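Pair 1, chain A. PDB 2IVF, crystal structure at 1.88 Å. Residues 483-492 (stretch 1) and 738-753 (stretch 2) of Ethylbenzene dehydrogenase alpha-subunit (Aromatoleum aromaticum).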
# COMPACT_ATOMS: atom_id res chain seq x y z
N TYR A 483 -7.59 9.13 19.52
CA TYR A 483 -6.32 9.79 19.26
C TYR A 483 -6.31 11.20 19.82
O TYR A 483 -7.38 11.75 20.05
CB TYR A 483 -6.04 9.85 17.76
CG TYR A 483 -7.18 10.34 16.88
CD1 TYR A 483 -7.38 11.70 16.61
CD2 TYR A 483 -8.04 9.42 16.27
CE1 TYR A 483 -8.44 12.13 15.77
CE2 TYR A 483 -9.09 9.82 15.43
CZ TYR A 483 -9.30 11.17 15.19
OH TYR A 483 -10.35 11.47 14.35
N SER A 484 -5.12 11.74 20.03
CA SER A 484 -5.00 13.13 20.44
C SER A 484 -4.74 13.91 19.20
O SER A 484 -3.75 13.68 18.53
CB SER A 484 -3.80 13.34 21.32
OG SER A 484 -3.75 14.70 21.70
N ASP A 485 -5.57 14.90 18.94
CA ASP A 485 -5.31 15.83 17.88
C ASP A 485 -5.10 17.22 18.48
O ASP A 485 -5.17 18.20 17.77
CB ASP A 485 -6.45 15.77 16.87
CG ASP A 485 -7.77 16.25 17.43
OD1 ASP A 485 -7.86 16.57 18.64
OD2 ASP A 485 -8.74 16.28 16.62
N ASP A 486 -4.76 17.28 19.76
CA ASP A 486 -4.55 18.56 20.46
C ASP A 486 -3.53 19.44 19.74
O ASP A 486 -3.70 20.67 19.62
CB ASP A 486 -4.11 18.31 21.91
CG ASP A 486 -5.18 17.63 22.75
OD1 ASP A 486 -5.81 16.69 22.22
OD2 ASP A 486 -5.39 17.99 23.91
N ASN A 487 -2.48 18.80 19.23
CA ASN A 487 -1.38 19.53 18.58
C ASN A 487 -1.89 20.34 17.39
O ASN A 487 -1.46 21.46 17.19
CB ASN A 487 -0.21 18.62 18.18
CG ASN A 487 -0.63 17.48 17.27
OD1 ASN A 487 -1.58 16.77 17.56
ND2 ASN A 487 0.07 17.32 16.16
N MET A 488 -2.85 19.79 16.67
CA MET A 488 -3.46 20.47 15.54
C MET A 488 -4.54 21.44 15.96
O MET A 488 -4.55 22.60 15.49
CB MET A 488 -4.03 19.44 14.58
CG MET A 488 -2.97 18.74 13.85
SD MET A 488 -3.67 17.50 12.78
CE MET A 488 -3.67 16.05 13.83
N VAL A 489 -5.44 21.03 16.86
CA VAL A 489 -6.57 21.95 17.13
C VAL A 489 -6.16 23.15 17.96
O VAL A 489 -6.68 24.22 17.72
CB VAL A 489 -7.84 21.27 17.68
CG1 VAL A 489 -8.17 20.00 16.86
CG2 VAL A 489 -7.68 20.95 19.12
N TYR A 490 -5.25 23.03 18.91
CA TYR A 490 -4.77 24.25 19.63
C TYR A 490 -3.94 25.16 18.73
O TYR A 490 -4.07 26.41 18.78
CB TYR A 490 -3.97 23.91 20.89
CG TYR A 490 -4.79 23.37 22.02
CD1 TYR A 490 -5.37 24.23 22.94
CD2 TYR A 490 -4.98 22.02 22.19
CE1 TYR A 490 -6.13 23.74 24.00
CE2 TYR A 490 -5.74 21.52 23.21
CZ TYR A 490 -6.30 22.36 24.11
OH TYR A 490 -7.06 21.88 25.15
N LEU A 491 -3.10 24.57 17.90
CA LEU A 491 -2.38 25.35 16.91
C LEU A 491 -3.37 26.09 16.02
O LEU A 491 -3.13 27.23 15.64
CB LEU A 491 -1.48 24.46 16.07
CG LEU A 491 -0.63 25.17 15.04
CD1 LEU A 491 0.33 26.10 15.72
CD2 LEU A 491 0.12 24.13 14.19
N GLY A 492 -4.48 25.46 15.73
CA GLY A 492 -5.48 26.02 14.88
C GLY A 492 -6.25 27.19 15.45
O GLY A 492 -6.70 28.04 14.69
N ASP A 738 8.92 26.21 13.74
CA ASP A 738 8.28 27.04 14.75
C ASP A 738 7.04 26.33 15.29
O ASP A 738 6.86 26.22 16.50
CB ASP A 738 7.82 28.35 14.16
CG ASP A 738 8.95 29.28 13.80
OD1 ASP A 738 10.07 29.16 14.36
OD2 ASP A 738 8.68 30.17 12.97
N CYS A 739 6.21 25.86 14.36
CA CYS A 739 4.94 25.21 14.67
C CYS A 739 5.13 23.84 15.37
O CYS A 739 4.35 23.50 16.24
CB CYS A 739 4.13 25.02 13.40
SG CYS A 739 3.54 26.59 12.76
N LEU A 740 6.18 23.12 14.99
CA LEU A 740 6.52 21.85 15.59
C LEU A 740 6.88 22.04 17.04
O LEU A 740 6.43 21.28 17.88
CB LEU A 740 7.63 21.16 14.83
CG LEU A 740 7.97 19.73 15.30
CD1 LEU A 740 6.72 18.84 15.35
CD2 LEU A 740 9.03 19.08 14.43
N LYS A 741 7.72 23.01 17.34
CA LYS A 741 8.06 23.33 18.69
C LYS A 741 6.81 23.69 19.50
O LYS A 741 6.69 23.33 20.64
CB LYS A 741 9.01 24.50 18.72
CG LYS A 741 10.37 24.18 18.10
CD LYS A 741 11.25 25.43 18.07
CE LYS A 741 12.69 25.01 17.89
NZ LYS A 741 13.49 26.20 17.80
N GLU A 742 5.88 24.44 18.89
CA GLU A 742 4.63 24.76 19.57
C GLU A 742 3.76 23.50 19.78
O GLU A 742 3.14 23.34 20.85
CB GLU A 742 3.83 25.79 18.77
CG GLU A 742 2.54 26.19 19.42
CD GLU A 742 2.69 26.82 20.76
OE1 GLU A 742 3.78 27.34 21.08
OE2 GLU A 742 1.70 26.79 21.52
N MET A 743 3.73 22.62 18.80
CA MET A 743 2.99 21.36 18.96
C MET A 743 3.60 20.52 20.05
O MET A 743 2.88 19.84 20.75
CB MET A 743 2.97 20.56 17.69
CG MET A 743 2.09 21.14 16.64
SD MET A 743 2.02 20.02 15.27
CE MET A 743 0.63 20.78 14.43
N VAL A 744 4.93 20.56 20.20
CA VAL A 744 5.56 19.80 21.28
C VAL A 744 5.10 20.39 22.62
O VAL A 744 4.76 19.65 23.53
CB VAL A 744 7.08 19.76 21.17
CG1 VAL A 744 7.70 19.24 22.47
CG2 VAL A 744 7.49 18.89 19.96
N ASP A 745 5.07 21.70 22.73
CA ASP A 745 4.60 22.39 23.95
C ASP A 745 3.15 22.07 24.26
O ASP A 745 2.77 21.90 25.41
CB ASP A 745 4.74 23.89 23.82
CG ASP A 745 6.12 24.40 24.21
OD1 ASP A 745 7.01 23.57 24.56
OD2 ASP A 745 6.29 25.63 24.18
N ILE A 746 2.34 22.02 23.23
CA ILE A 746 0.93 21.65 23.35
C ILE A 746 0.85 20.22 23.90
O ILE A 746 0.17 20.00 24.87
CB ILE A 746 0.17 21.75 22.01
CG1 ILE A 746 0.02 23.21 21.56
CG2 ILE A 746 -1.18 20.98 22.11
CD1 ILE A 746 -0.38 23.35 20.08
N ASN A 747 1.59 19.27 23.31
CA ASN A 747 1.59 17.89 23.79
C ASN A 747 2.04 17.78 25.24
O ASN A 747 1.53 16.94 26.01
CB ASN A 747 2.45 16.97 22.88
CG ASN A 747 1.74 16.54 21.60
OD1 ASN A 747 2.34 15.90 20.74
ND2 ASN A 747 0.49 16.90 21.45
N ARG A 748 3.00 18.60 25.63
CA ARG A 748 3.47 18.60 27.03
C ARG A 748 2.43 19.15 28.00
O ARG A 748 2.28 18.67 29.12
CB ARG A 748 4.75 19.42 27.17
CG ARG A 748 5.99 18.82 26.48
CD ARG A 748 7.03 19.89 26.24
NE ARG A 748 7.77 20.19 27.45
CZ ARG A 748 8.52 21.26 27.63
NH1 ARG A 748 8.62 22.20 26.71
NH2 ARG A 748 9.15 21.42 28.77
N ALA A 749 1.75 20.18 27.56
CA ALA A 749 0.76 20.89 28.33
C ALA A 749 -0.46 20.02 28.59
O ALA A 749 -1.03 20.11 29.65
CB ALA A 749 0.35 22.18 27.59
N VAL A 750 -0.84 19.20 27.63
CA VAL A 750 -2.04 18.35 27.74
C VAL A 750 -1.77 16.91 28.15
O VAL A 750 -2.67 16.06 28.07
CB VAL A 750 -2.87 18.38 26.44
CG1 VAL A 750 -3.18 19.83 26.10
CG2 VAL A 750 -2.16 17.68 25.24
N GLY A 751 -0.53 16.61 28.51
CA GLY A 751 -0.17 15.27 28.97
C GLY A 751 0.10 14.21 27.92
O GLY A 751 0.27 13.02 28.24
N VAL A 752 0.11 14.59 26.66
CA VAL A 752 0.37 13.65 25.57
C VAL A 752 1.85 13.31 25.55
O VAL A 752 2.23 12.16 25.33
CB VAL A 752 -0.15 14.22 24.23
CG1 VAL A 752 0.44 13.51 23.02
CG2 VAL A 752 -1.71 14.22 24.23
N PHE A 753 2.67 14.31 25.84
CA PHE A 753 4.09 14.09 26.08
C PHE A 753 4.29 14.37 27.55
O PHE A 753 3.52 15.13 28.16
CB PHE A 753 4.92 15.08 25.26
CG PHE A 753 5.10 14.72 23.79
CD1 PHE A 753 4.48 13.63 23.20
CD2 PHE A 753 5.85 15.57 22.98
CE1 PHE A 753 4.64 13.38 21.85
CE2 PHE A 753 6.00 15.32 21.62
CZ PHE A 753 5.39 14.24 21.06
O HOH W 1 -1.71 15.85 20.37

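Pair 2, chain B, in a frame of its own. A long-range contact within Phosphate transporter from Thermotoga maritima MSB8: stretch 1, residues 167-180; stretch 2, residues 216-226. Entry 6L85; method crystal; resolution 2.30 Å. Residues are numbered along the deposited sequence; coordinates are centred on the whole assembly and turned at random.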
# COMPACT_ATOMS: atom_id res chain seq x y z
N PRO B 167 15.68 27.63 -8.98
CA PRO B 167 15.01 26.38 -9.40
C PRO B 167 15.20 25.21 -8.44
O PRO B 167 14.31 24.36 -8.36
CB PRO B 167 15.63 26.10 -10.78
CG PRO B 167 16.04 27.50 -11.29
CD PRO B 167 16.56 28.18 -10.04
N LYS B 168 16.32 25.14 -7.71
CA LYS B 168 16.49 24.08 -6.71
C LYS B 168 15.39 24.16 -5.65
O LYS B 168 14.69 23.16 -5.37
CB LYS B 168 17.85 24.22 -6.04
CG LYS B 168 19.02 23.79 -6.88
CD LYS B 168 20.30 24.08 -6.10
CE LYS B 168 21.51 23.53 -6.81
NZ LYS B 168 22.54 23.10 -5.82
N LYS B 169 15.23 25.34 -5.05
CA LYS B 169 14.18 25.60 -4.08
C LYS B 169 12.81 25.31 -4.66
O LYS B 169 11.93 24.77 -3.98
CB LYS B 169 14.26 27.06 -3.62
CG LYS B 169 13.82 27.37 -2.20
CD LYS B 169 14.42 28.71 -1.76
CE LYS B 169 13.68 29.33 -0.58
NZ LYS B 169 12.46 30.10 -1.00
N SER B 170 12.60 25.65 -5.94
CA SER B 170 11.30 25.44 -6.57
C SER B 170 11.01 23.95 -6.77
O SER B 170 9.85 23.52 -6.65
CB SER B 170 11.24 26.17 -7.91
OG SER B 170 10.94 27.54 -7.73
N SER B 171 12.03 23.17 -7.13
CA SER B 171 11.83 21.74 -7.35
C SER B 171 11.45 21.06 -6.05
O SER B 171 10.60 20.17 -6.02
CB SER B 171 13.10 21.13 -7.94
OG SER B 171 14.12 21.05 -6.96
N THR B 172 12.05 21.55 -4.96
CA THR B 172 11.72 21.13 -3.60
C THR B 172 10.23 21.22 -3.29
O THR B 172 9.73 20.50 -2.40
CB THR B 172 12.57 22.00 -2.67
OG1 THR B 172 13.68 21.25 -2.17
CG2 THR B 172 11.77 22.63 -1.55
N VAL B 173 9.49 22.06 -4.02
CA VAL B 173 8.07 22.21 -3.82
C VAL B 173 7.26 21.55 -4.93
O VAL B 173 6.18 21.00 -4.65
CB VAL B 173 7.70 23.71 -3.71
CG1 VAL B 173 6.18 23.92 -3.78
CG2 VAL B 173 8.28 24.32 -2.46
N ALA B 174 7.74 21.57 -6.17
CA ALA B 174 6.91 21.15 -7.29
C ALA B 174 6.89 19.64 -7.46
O ALA B 174 5.88 19.07 -7.89
CB ALA B 174 7.39 21.80 -8.59
N ILE B 175 8.01 18.97 -7.18
CA ILE B 175 8.03 17.52 -7.32
C ILE B 175 7.17 16.89 -6.22
O ILE B 175 6.35 16.00 -6.52
CB ILE B 175 9.48 17.01 -7.32
CG1 ILE B 175 10.19 17.52 -8.58
CG2 ILE B 175 9.55 15.48 -7.14
CD1 ILE B 175 11.41 16.76 -8.94
N PRO B 176 7.30 17.32 -4.95
CA PRO B 176 6.36 16.82 -3.94
C PRO B 176 4.92 17.09 -4.28
O PRO B 176 4.04 16.26 -4.00
CB PRO B 176 6.79 17.56 -2.66
CG PRO B 176 8.23 17.77 -2.85
CD PRO B 176 8.38 18.10 -4.32
N PHE B 177 4.63 18.25 -4.89
CA PHE B 177 3.25 18.52 -5.24
C PHE B 177 2.70 17.46 -6.20
O PHE B 177 1.59 16.97 -6.02
CB PHE B 177 3.11 19.91 -5.86
CG PHE B 177 1.77 20.14 -6.43
CD1 PHE B 177 0.70 20.45 -5.60
CD2 PHE B 177 1.55 19.99 -7.79
CE1 PHE B 177 -0.56 20.64 -6.13
CE2 PHE B 177 0.29 20.17 -8.32
CZ PHE B 177 -0.77 20.50 -7.49
N PHE B 178 3.47 17.07 -7.21
CA PHE B 178 2.92 16.12 -8.16
C PHE B 178 2.85 14.70 -7.59
O PHE B 178 1.88 13.98 -7.87
CB PHE B 178 3.72 16.15 -9.47
CG PHE B 178 3.38 17.32 -10.35
CD1 PHE B 178 2.22 17.32 -11.12
CD2 PHE B 178 4.21 18.43 -10.40
CE1 PHE B 178 1.90 18.40 -11.94
CE2 PHE B 178 3.90 19.53 -11.20
CZ PHE B 178 2.75 19.51 -11.98
N ILE B 179 3.86 14.27 -6.82
CA ILE B 179 3.76 12.97 -6.15
C ILE B 179 2.51 12.92 -5.28
O ILE B 179 1.76 11.92 -5.28
CB ILE B 179 5.03 12.69 -5.33
CG1 ILE B 179 6.26 12.79 -6.22
CG2 ILE B 179 4.99 11.29 -4.72
CD1 ILE B 179 6.25 11.79 -7.32
N SER B 180 2.24 14.01 -4.55
CA SER B 180 1.06 14.11 -3.70
C SER B 180 -0.23 14.11 -4.50
O SER B 180 -1.25 13.55 -4.06
CB SER B 180 1.13 15.38 -2.86
OG SER B 180 2.26 15.29 -2.02
N VAL B 216 6.91 14.10 3.36
CA VAL B 216 8.02 13.16 3.26
C VAL B 216 8.83 13.39 1.99
O VAL B 216 10.07 13.41 2.02
CB VAL B 216 7.51 11.71 3.34
CG1 VAL B 216 8.55 10.73 2.83
CG2 VAL B 216 7.11 11.38 4.80
N VAL B 217 8.15 13.54 0.85
CA VAL B 217 8.85 13.76 -0.40
C VAL B 217 9.57 15.10 -0.38
O VAL B 217 10.67 15.23 -0.92
CB VAL B 217 7.88 13.67 -1.60
CG1 VAL B 217 8.64 13.93 -2.91
CG2 VAL B 217 7.20 12.30 -1.63
N HIS B 218 8.97 16.12 0.23
CA HIS B 218 9.64 17.40 0.35
C HIS B 218 10.98 17.25 1.06
O HIS B 218 12.00 17.75 0.58
CB HIS B 218 8.75 18.41 1.09
CG HIS B 218 9.47 19.66 1.49
ND1 HIS B 218 9.72 20.69 0.60
CD2 HIS B 218 10.02 20.03 2.67
CE1 HIS B 218 10.38 21.65 1.23
NE2 HIS B 218 10.57 21.27 2.48
N PHE B 219 11.02 16.52 2.18
CA PHE B 219 12.32 16.42 2.85
C PHE B 219 13.29 15.52 2.10
O PHE B 219 14.51 15.80 2.07
CB PHE B 219 12.14 16.00 4.31
CG PHE B 219 11.75 17.15 5.18
CD1 PHE B 219 12.72 18.01 5.70
CD2 PHE B 219 10.41 17.44 5.41
CE1 PHE B 219 12.35 19.10 6.46
CE2 PHE B 219 10.03 18.53 6.17
CZ PHE B 219 11.00 19.37 6.69
N ALA B 220 12.80 14.48 1.43
CA ALA B 220 13.70 13.68 0.60
C ALA B 220 14.31 14.53 -0.53
O ALA B 220 15.51 14.42 -0.83
CB ALA B 220 12.97 12.46 0.05
N VAL B 221 13.51 15.42 -1.14
CA VAL B 221 14.01 16.26 -2.23
C VAL B 221 14.98 17.31 -1.72
O VAL B 221 15.99 17.61 -2.36
CB VAL B 221 12.84 16.93 -2.99
CG1 VAL B 221 13.39 17.96 -3.99
CG2 VAL B 221 11.97 15.91 -3.69
N ARG B 222 14.66 17.96 -0.59
CA ARG B 222 15.61 18.87 0.04
C ARG B 222 16.97 18.21 0.18
O ARG B 222 18.01 18.82 -0.09
CB ARG B 222 15.13 19.30 1.42
CG ARG B 222 14.13 20.42 1.42
CD ARG B 222 13.66 20.66 2.85
NE ARG B 222 14.52 21.59 3.56
CZ ARG B 222 15.47 21.24 4.42
NH1 ARG B 222 15.70 19.95 4.68
NH2 ARG B 222 16.19 22.17 5.03
N LYS B 223 16.99 16.95 0.62
CA LYS B 223 18.26 16.23 0.69
C LYS B 223 18.90 16.10 -0.69
O LYS B 223 20.05 16.48 -0.90
CB LYS B 223 18.05 14.86 1.33
CG LYS B 223 19.31 14.17 1.74
CD LYS B 223 19.50 14.26 3.24
CE LYS B 223 20.97 14.21 3.60
NZ LYS B 223 21.15 14.73 4.99
N LEU B 224 18.15 15.55 -1.65
CA LEU B 224 18.72 15.20 -2.96
C LEU B 224 19.25 16.42 -3.70
O LEU B 224 20.27 16.34 -4.40
CB LEU B 224 17.65 14.52 -3.81
CG LEU B 224 18.07 13.51 -4.87
CD1 LEU B 224 19.31 12.78 -4.42
CD2 LEU B 224 16.91 12.54 -5.07
N ILE B 225 18.57 17.55 -3.57
CA ILE B 225 18.90 18.74 -4.34
C ILE B 225 20.27 19.29 -3.98
O ILE B 225 20.81 20.11 -4.73
CB ILE B 225 17.77 19.78 -4.12
CG1 ILE B 225 17.65 20.72 -5.31
CG2 ILE B 225 17.98 20.53 -2.82
CD1 ILE B 225 17.49 20.01 -6.63
N ASN B 226 20.86 18.82 -2.87
CA ASN B 226 22.17 19.24 -2.39
C ASN B 226 23.31 18.39 -2.92
O ASN B 226 24.46 18.66 -2.58
CB ASN B 226 22.22 19.20 -0.86
CG ASN B 226 21.29 20.21 -0.20
OD1 ASN B 226 20.95 21.23 -0.80
ND2 ASN B 226 20.88 19.92 1.04

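What backbone arrangement do the two contacts share? In each, a helix in stretch 1 packs obliquely against a helix in stretch 2, with axes 8.7 Å apart at closest approach in pair 1 and 8.5 Å in pair 2. The angles between their N-to-C directions are 112° and 144°, yet 14 central residues superpose with an RMSD of 1.0 Å. The closest CA pair in pair 1, Asn A487 with Met A743 (CA to CA 4.8 Å), falls on Thr B172 and His B218 in pair 2.

Which residue fills the centre of each contact? Ile A746 and Val B221 occupy matching positions, and both point toward the opposite helix as a knob in a four-residue hole. Ile A746 sits among Asp A486, Asn A487, Tyr A490 and Leu A491; Val B221 sits among Ser B171, Thr B172, Ile B175 and Pro B176, the matching four. The longer isoleucine brings its CD1 to 3.7 Å from CB of Tyr A490, whereas CG2 of Val B221 lies 4.2 Å from CG2 of Ile B175. CG1 of Val B221 also comes within 3.6 Å of CA of Thr B172, so this smaller knob packs close to the backbone.

How is the packing completed where Leu A491 matches Pro B176? Leu A491 is a second knob, set among Cys A739, Glu A742, Met A743 and Ile A746, and its CD2 reaches 3.4 Å from CE of Met A743. The compact proline ring instead lies close to the other helix: CG of Pro B176 is 3.5 Å from CA of His B218 and 3.9 Å from CG1 of Val B217. Having no backbone N-H to donate, Pro B176 leaves a break in the hydrogen-bonding of its helix, which is kinked there and at Val B173.

How do polar groups join the helices? At the matched positions Asn A487/Thr B172 and Met A743/His B218, the chemistry differs. Asn A487 ND2 gives a weak hydrogen bond to Met A743 SD at 3.4 Å, side chain to side chain. In pair 2 the donor is on the other helix: His B218 ND1 bonds to the backbone O of Thr B172 at 3.0 Å, with that oxygen at the ring edge. Pair 1 adds a water bridge, in which water 1 donates to Ser A484 OG (2.7 Å from the water O) and accepts from Asn A747 ND2 (also 2.7 Å from the water O).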